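Local structure of aminopeptidase-like protein (Chaetomium thermophilum, 5JM6) at residues A[57-62]-A[308-312]; A[193-199]-A[264-269]. The protein is probably a zinc-dependent aminopeptidase of the M18 family, assembled as a dodecamer and linked to selective autophagy through the Cvt pathway. One frame throughout, in Å; residues are numbered along the deposited sequence.

Contact 1 (A[57-62]-A[308-312])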
loop_
_atom_site.group_PDB
_atom_site.type_symbol
_atom_site.label_atom_id
_atom_site.label_comp_id
_atom_site.label_asym_id
_atom_site.label_seq_id
_atom_site.Cartn_x
_atom_site.Cartn_y
_atom_site.Cartn_z
ATOM N N PRO A 57 -19.691 -53.286 -7.598
ATOM C CA PRO A 57 -19.729 -53.448 -6.138
ATOM C C PRO A 57 -19.187 -52.237 -5.372
ATOM O O PRO A 57 -19.743 -51.893 -4.328
ATOM C CB PRO A 57 -18.854 -54.682 -5.904
ATOM C CG PRO A 57 -19.034 -55.489 -7.139
ATOM C CD PRO A 57 -19.128 -54.483 -8.259
ATOM N N TYR A 58 -18.140 -51.594 -5.883
ATOM C CA TYR A 58 -17.634 -50.377 -5.252
ATOM C C TYR A 58 -18.660 -49.254 -5.342
ATOM O O TYR A 58 -18.871 -48.521 -4.375
ATOM C CB TYR A 58 -16.319 -49.926 -5.887
ATOM C CG TYR A 58 -15.796 -48.625 -5.313
ATOM C CD1 TYR A 58 -15.239 -48.581 -4.041
ATOM C CD2 TYR A 58 -15.862 -47.442 -6.039
ATOM C CE1 TYR A 58 -14.761 -47.397 -3.508
ATOM C CE2 TYR A 58 -15.386 -46.251 -5.514
ATOM C CZ TYR A 58 -14.836 -46.236 -4.249
ATOM O OH TYR A 58 -14.362 -45.056 -3.722
ATOM N N LEU A 59 -19.287 -49.119 -6.507
ATOM C CA LEU A 59 -20.323 -48.114 -6.707
ATOM C C LEU A 59 -21.428 -48.254 -5.668
ATOM O O LEU A 59 -21.767 -47.292 -4.978
ATOM C CB LEU A 59 -20.910 -48.212 -8.116
ATOM C CG LEU A 59 -20.049 -47.646 -9.245
ATOM C CD1 LEU A 59 -20.742 -47.819 -10.586
ATOM C CD2 LEU A 59 -19.739 -46.182 -8.984
ATOM N N ASP A 60 -21.974 -49.461 -5.547
ATOM C CA ASP A 60 -23.046 -49.722 -4.592
ATOM C C ASP A 60 -22.601 -49.477 -3.156
ATOM O O ASP A 60 -23.380 -48.998 -2.334
ATOM C CB ASP A 60 -23.560 -51.154 -4.733
ATOM C CG ASP A 60 -24.242 -51.398 -6.060
ATOM O OD1 ASP A 60 -24.770 -50.429 -6.646
ATOM O OD2 ASP A 60 -24.254 -52.559 -6.516
ATOM N N PHE A 61 -21.352 -49.813 -2.855
ATOM C CA PHE A 61 -20.817 -49.563 -1.524
ATOM C C PHE A 61 -20.867 -48.067 -1.213
ATOM O O PHE A 61 -21.457 -47.659 -0.214
ATOM C CB PHE A 61 -19.390 -50.106 -1.403
ATOM C CG PHE A 61 -18.632 -49.572 -0.222
ATOM C CD1 PHE A 61 -18.991 -49.921 1.070
ATOM C CD2 PHE A 61 -17.549 -48.730 -0.407
ATOM C CE1 PHE A 61 -18.288 -49.429 2.155
ATOM C CE2 PHE A 61 -16.842 -48.238 0.672
ATOM C CZ PHE A 61 -17.212 -48.586 1.954
ATOM N N MET A 62 -20.282 -47.255 -2.091
ATOM C CA MET A 62 -20.240 -45.808 -1.894
ATOM C C MET A 62 -21.632 -45.195 -1.773
ATOM O O MET A 62 -21.867 -44.326 -0.934
ATOM C CB MET A 62 -19.485 -45.133 -3.041
ATOM C CG MET A 62 -18.026 -45.535 -3.144
ATOM S SD MET A 62 -17.105 -45.242 -1.622
ATOM C CE MET A 62 -17.178 -43.457 -1.510
ATOM N N LYS A 308 -12.304 -43.993 1.716
ATOM C CA LYS A 308 -13.255 -45.096 1.596
ATOM C C LYS A 308 -12.805 -45.990 0.430
ATOM O O LYS A 308 -13.024 -47.198 0.449
ATOM C CB LYS A 308 -14.689 -44.600 1.401
ATOM C CG LYS A 308 -15.431 -44.310 2.706
ATOM C CD LYS A 308 -16.746 -43.594 2.434
ATOM C CE LYS A 308 -17.673 -43.615 3.640
ATOM N NZ LYS A 308 -17.414 -42.513 4.608
ATOM N N LEU A 309 -12.130 -45.393 -0.551
ATOM C CA LEU A 309 -11.599 -46.132 -1.697
ATOM C C LEU A 309 -10.465 -47.099 -1.330
ATOM O O LEU A 309 -10.553 -48.287 -1.635
ATOM C CB LEU A 309 -11.120 -45.156 -2.778
ATOM C CG LEU A 309 -10.397 -45.728 -4.003
ATOM C CD1 LEU A 309 -11.174 -46.872 -4.634
ATOM C CD2 LEU A 309 -10.161 -44.636 -5.030
ATOM N N CYS A 310 -9.404 -46.607 -0.694
ATOM C CA CYS A 310 -8.298 -47.491 -0.324
ATOM C C CYS A 310 -8.726 -48.487 0.747
ATOM O O CYS A 310 -8.285 -49.636 0.747
ATOM C CB CYS A 310 -7.085 -46.696 0.165
ATOM S SG CYS A 310 -6.164 -45.828 -1.126
ATOM N N SER A 311 -9.589 -48.047 1.657
ATOM C CA SER A 311 -10.086 -48.925 2.707
ATOM C C SER A 311 -10.917 -50.065 2.132
ATOM O O SER A 311 -10.723 -51.224 2.497
ATOM C CB SER A 311 -10.914 -48.140 3.723
ATOM O OG SER A 311 -10.091 -47.283 4.494
ATOM N N TRP A 312 -11.840 -49.739 1.232
ATOM C CA TRP A 312 -12.710 -50.758 0.659
ATOM C C TRP A 312 -11.910 -51.789 -0.128
ATOM O O TRP A 312 -12.183 -52.986 -0.045
ATOM C CB TRP A 312 -13.773 -50.128 -0.239
ATOM C CG TRP A 312 -14.770 -51.118 -0.743
ATOM C CD1 TRP A 312 -15.851 -51.608 -0.071
ATOM C CD2 TRP A 312 -14.779 -51.745 -2.029
ATOM N NE1 TRP A 312 -16.535 -52.502 -0.860
ATOM C CE2 TRP A 312 -15.896 -52.604 -2.068
ATOM C CE3 TRP A 312 -13.951 -51.665 -3.153
ATOM C CZ2 TRP A 312 -16.206 -53.374 -3.186
ATOM C CZ3 TRP A 312 -14.260 -52.431 -4.261
ATOM C CH2 TRP A 312 -15.378 -53.274 -4.269
#
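Trp312 reaches from helix 305-320 to helix 55-64 and meets Tyr58 and Phe61 there, an aromatic cluster within the zinc-binding catalytic domain of this M18 peptidase. The short helical segments run obliquely, closer to antiparallel than to parallel, their axes 11.4 Å apart, a gap filled by these large side chains. With CG anti to the backbone N (chi1 -174°), the indole extends away from its own helix and its five-membered ring makes an offset stack with Phe61, planes 23° apart. Trp312 CD1 sits over the middle of the Phe61 ring, 3.4 Å from Phe61 CD2. Tyr58 meets the indole differently: its ring turns an edge to the six-membered ring in an offset edge-to-face pair, planes at 60°, while Tyr58 CB makes a CH-pi contact, 4.0 Å from that ring's centroid. The rest of the phenol runs on across Leu309, crossing its side chain nearly at right angles. Tyr74, on helix 68-81, accepts a hydrogen bond from the indole NE1. Less than two turns before Trp312, the same helix carries Asp306, which binds both zinc ions. Farther along, Met62 bends at chi2 and chi3, bringing SD to 3.9 Å from Lys308 CB.

Contact 2 (A[193-199]-A[264-269])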
loop_
_atom_site.group_PDB
_atom_site.type_symbol
_atom_site.label_atom_id
_atom_site.label_comp_id
_atom_site.label_asym_id
_atom_site.label_seq_id
_atom_site.Cartn_x
_atom_site.Cartn_y
_atom_site.Cartn_z
ATOM N N LYS A 193 -28.638 -47.422 16.940
ATOM C CA LYS A 193 -29.264 -47.816 15.681
ATOM C C LYS A 193 -28.814 -46.904 14.542
ATOM O O LYS A 193 -28.511 -45.731 14.760
ATOM C CB LYS A 193 -30.791 -47.792 15.802
ATOM C CG LYS A 193 -31.335 -48.303 17.135
ATOM C CD LYS A 193 -31.118 -49.799 17.323
ATOM C CE LYS A 193 -32.154 -50.618 16.572
ATOM N NZ LYS A 193 -33.532 -50.109 16.809
ATOM N N LEU A 194 -28.775 -47.449 13.329
ATOM C CA LEU A 194 -28.387 -46.682 12.148
ATOM C C LEU A 194 -29.615 -46.107 11.453
ATOM O O LEU A 194 -30.683 -46.720 11.448
ATOM C CB LEU A 194 -27.597 -47.545 11.161
ATOM C CG LEU A 194 -26.249 -48.145 11.566
ATOM C CD1 LEU A 194 -25.591 -48.784 10.349
ATOM C CD2 LEU A 194 -25.331 -47.107 12.197
ATOM N N VAL A 195 -29.461 -44.920 10.878
ATOM C CA VAL A 195 -30.569 -44.247 10.219
ATOM C C VAL A 195 -30.082 -43.517 8.969
ATOM O O VAL A 195 -28.917 -43.127 8.874
ATOM C CB VAL A 195 -31.270 -43.258 11.179
ATOM C CG1 VAL A 195 -30.448 -41.991 11.345
ATOM C CG2 VAL A 195 -32.668 -42.926 10.682
ATOM N N LYS A 196 -30.962 -43.404 7.981
ATOM C CA LYS A 196 -30.653 -42.672 6.767
ATOM C C LYS A 196 -31.935 -42.144 6.135
ATOM O O LYS A 196 -32.916 -42.878 6.038
ATOM C CB LYS A 196 -29.922 -43.594 5.798
ATOM C CG LYS A 196 -29.007 -42.924 4.806
ATOM C CD LYS A 196 -28.619 -43.923 3.729
ATOM C CE LYS A 196 -28.384 -45.311 4.316
ATOM N NZ LYS A 196 -28.661 -46.372 3.310
ATOM N N VAL A 197 -31.924 -40.911 5.646
ATOM C CA VAL A 197 -33.084 -40.417 4.913
ATOM C C VAL A 197 -32.784 -40.556 3.423
ATOM O O VAL A 197 -31.694 -40.211 2.965
ATOM C CB VAL A 197 -33.438 -38.961 5.287
ATOM C CG1 VAL A 197 -34.572 -38.449 4.414
ATOM C CG2 VAL A 197 -33.832 -38.878 6.757
ATOM N N ASP A 198 -33.752 -41.084 2.679
ATOM C CA ASP A 198 -33.525 -41.541 1.308
ATOM C C ASP A 198 -33.710 -40.465 0.242
ATOM O O ASP A 198 -33.573 -40.741 -0.950
ATOM C CB ASP A 198 -34.450 -42.721 1.001
ATOM C CG ASP A 198 -34.166 -43.926 1.874
ATOM O OD1 ASP A 198 -32.994 -44.109 2.267
ATOM O OD2 ASP A 198 -35.111 -44.685 2.170
ATOM N N TRP A 199 -34.031 -39.246 0.666
ATOM C CA TRP A 199 -34.161 -38.123 -0.257
ATOM C C TRP A 199 -33.432 -36.913 0.324
ATOM O O TRP A 199 -33.189 -36.867 1.530
ATOM C CB TRP A 199 -35.637 -37.801 -0.522
ATOM C CG TRP A 199 -36.315 -37.073 0.595
ATOM C CD1 TRP A 199 -36.310 -35.727 0.820
ATOM C CD2 TRP A 199 -37.115 -37.649 1.633
ATOM N NE1 TRP A 199 -37.048 -35.430 1.939
ATOM C CE2 TRP A 199 -37.555 -36.593 2.456
ATOM C CE3 TRP A 199 -37.500 -38.955 1.949
ATOM C CZ2 TRP A 199 -38.358 -36.802 3.573
ATOM C CZ3 TRP A 199 -38.299 -39.161 3.058
ATOM C CH2 TRP A 199 -38.720 -38.090 3.857
ATOM N N LEU A 264 -39.173 -37.557 11.660
ATOM C CA LEU A 264 -38.717 -38.300 10.496
ATOM C C LEU A 264 -37.813 -39.441 10.945
ATOM O O LEU A 264 -37.956 -40.570 10.485
ATOM C CB LEU A 264 -37.990 -37.380 9.512
ATOM C CG LEU A 264 -37.932 -37.876 8.065
ATOM C CD1 LEU A 264 -39.337 -38.041 7.510
ATOM C CD2 LEU A 264 -37.122 -36.927 7.196
ATOM N N ILE A 265 -36.901 -39.146 11.868
ATOM C CA ILE A 265 -35.991 -40.157 12.395
ATOM C C ILE A 265 -36.741 -41.239 13.184
ATOM O O ILE A 265 -36.405 -42.420 13.087
ATOM C CB ILE A 265 -34.900 -39.515 13.287
ATOM C CG1 ILE A 265 -34.004 -38.589 12.457
ATOM C CG2 ILE A 265 -34.065 -40.580 13.984
ATOM C CD1 ILE A 265 -33.348 -39.259 11.265
ATOM N N LEU A 266 -37.761 -40.849 13.946
ATOM C CA LEU A 266 -38.511 -41.821 14.746
ATOM C C LEU A 266 -39.262 -42.835 13.887
ATOM O O LEU A 266 -39.374 -44.001 14.261
ATOM C CB LEU A 266 -39.507 -41.125 15.679
ATOM C CG LEU A 266 -39.039 -40.405 16.946
ATOM C CD1 LEU A 266 -40.141 -39.482 17.435
ATOM C CD2 LEU A 266 -38.657 -41.394 18.037
ATOM N N SER A 267 -39.790 -42.397 12.748
ATOM C CA SER A 267 -40.526 -43.311 11.882
ATOM C C SER A 267 -39.573 -44.317 11.242
ATOM O O SER A 267 -39.900 -45.498 11.125
ATOM C CB SER A 267 -41.300 -42.550 10.804
ATOM O OG SER A 267 -40.527 -42.400 9.627
ATOM N N GLN A 268 -38.394 -43.846 10.838
ATOM C CA GLN A 268 -37.381 -44.713 10.239
ATOM C C GLN A 268 -36.974 -45.827 11.191
ATOM O O GLN A 268 -36.649 -46.934 10.767
ATOM C CB GLN A 268 -36.136 -43.915 9.846
ATOM C CG GLN A 268 -36.399 -42.702 8.983
ATOM C CD GLN A 268 -36.356 -43.011 7.505
ATOM O OE1 GLN A 268 -35.667 -43.935 7.072
ATOM N NE2 GLN A 268 -37.089 -42.234 6.719
ATOM N N LEU A 269 -36.974 -45.521 12.482
ATOM C CA LEU A 269 -36.582 -46.501 13.481
ATOM C C LEU A 269 -37.783 -47.215 14.112
ATOM O O LEU A 269 -37.610 -48.085 14.965
ATOM C CB LEU A 269 -35.742 -45.832 14.566
ATOM C CG LEU A 269 -34.527 -44.971 14.236
ATOM C CD1 LEU A 269 -34.044 -44.277 15.501
ATOM C CD2 LEU A 269 -33.420 -45.812 13.631
#
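This is mostly apolar helix-on-sheet packing: Val195, Val197 and Trp199 meet Leu264, Ile265, Gln268 and Leu269 where the end of helix 259-268 lies against strand 190-196, an edge strand, within this chain, of the six-stranded antiparallel sheet, and against the residues that follow it. The strand and helix segments run at 120° to each other, with their axes 8.7 Å apart at closest approach. Val195 is central. Its CG2, anti to the backbone N, is directed between two helix residues, 3.8 Å from Ile265 CD1 and 3.7 Å from Gln268 CB, and the valine crosses both side chains at about a right angle. On one side of it, Leu269 CD2 lies 3.9 Å from Lys193 CB and also approaches the backbone oxygen of Leu194. On the other, Leu264 takes over: its CD2 branch packs on Val197, 3.9 Å from Val197 CG2, while its CD1 branch approaches the indole of Trp199. Val197 CG1 covers one face of that indole, over its centre, so the valine is in touch with both the leucine and the tryptophan. Val180, on the adjacent strand 174-183, also touches Val195, Ile265 and Leu269, so the helix packs on two strands of the sheet. The far end of the contact is also part of a subunit interface: Leu295 of the second subunit packs on Leu264 and Trp199, and Gly294 O of that subunit accepts a hydrogen bond from the indole NE1. Leu264 and Trp199 come from opposite directions, and Leu264 CD1 lies 3.7 Å from Trp199 CH2.

How the contacts relate
From the N terminus, the chain first reaches the first helix of the model, 55-64, whose contact 1 partner arrives only with helix 305-320, 246 residues later. Inside that long loop lies the whole of contact 2, a shorter closure in which strand 190-196 meets helix 259-268 after 65 residues. The two are therefore nested and do not cross. Contact 1 ties the first modelled helix to helix 305-320, which carries a zinc ligand; contact 2 covers an outer strand of the antiparallel sheet, far from that site. Their centres are 22 Å apart and their nearest atoms about 8 Å, without touching. Helix 68-81 touches both, meeting Phe61 through Val71 and Leu194 through Phe69.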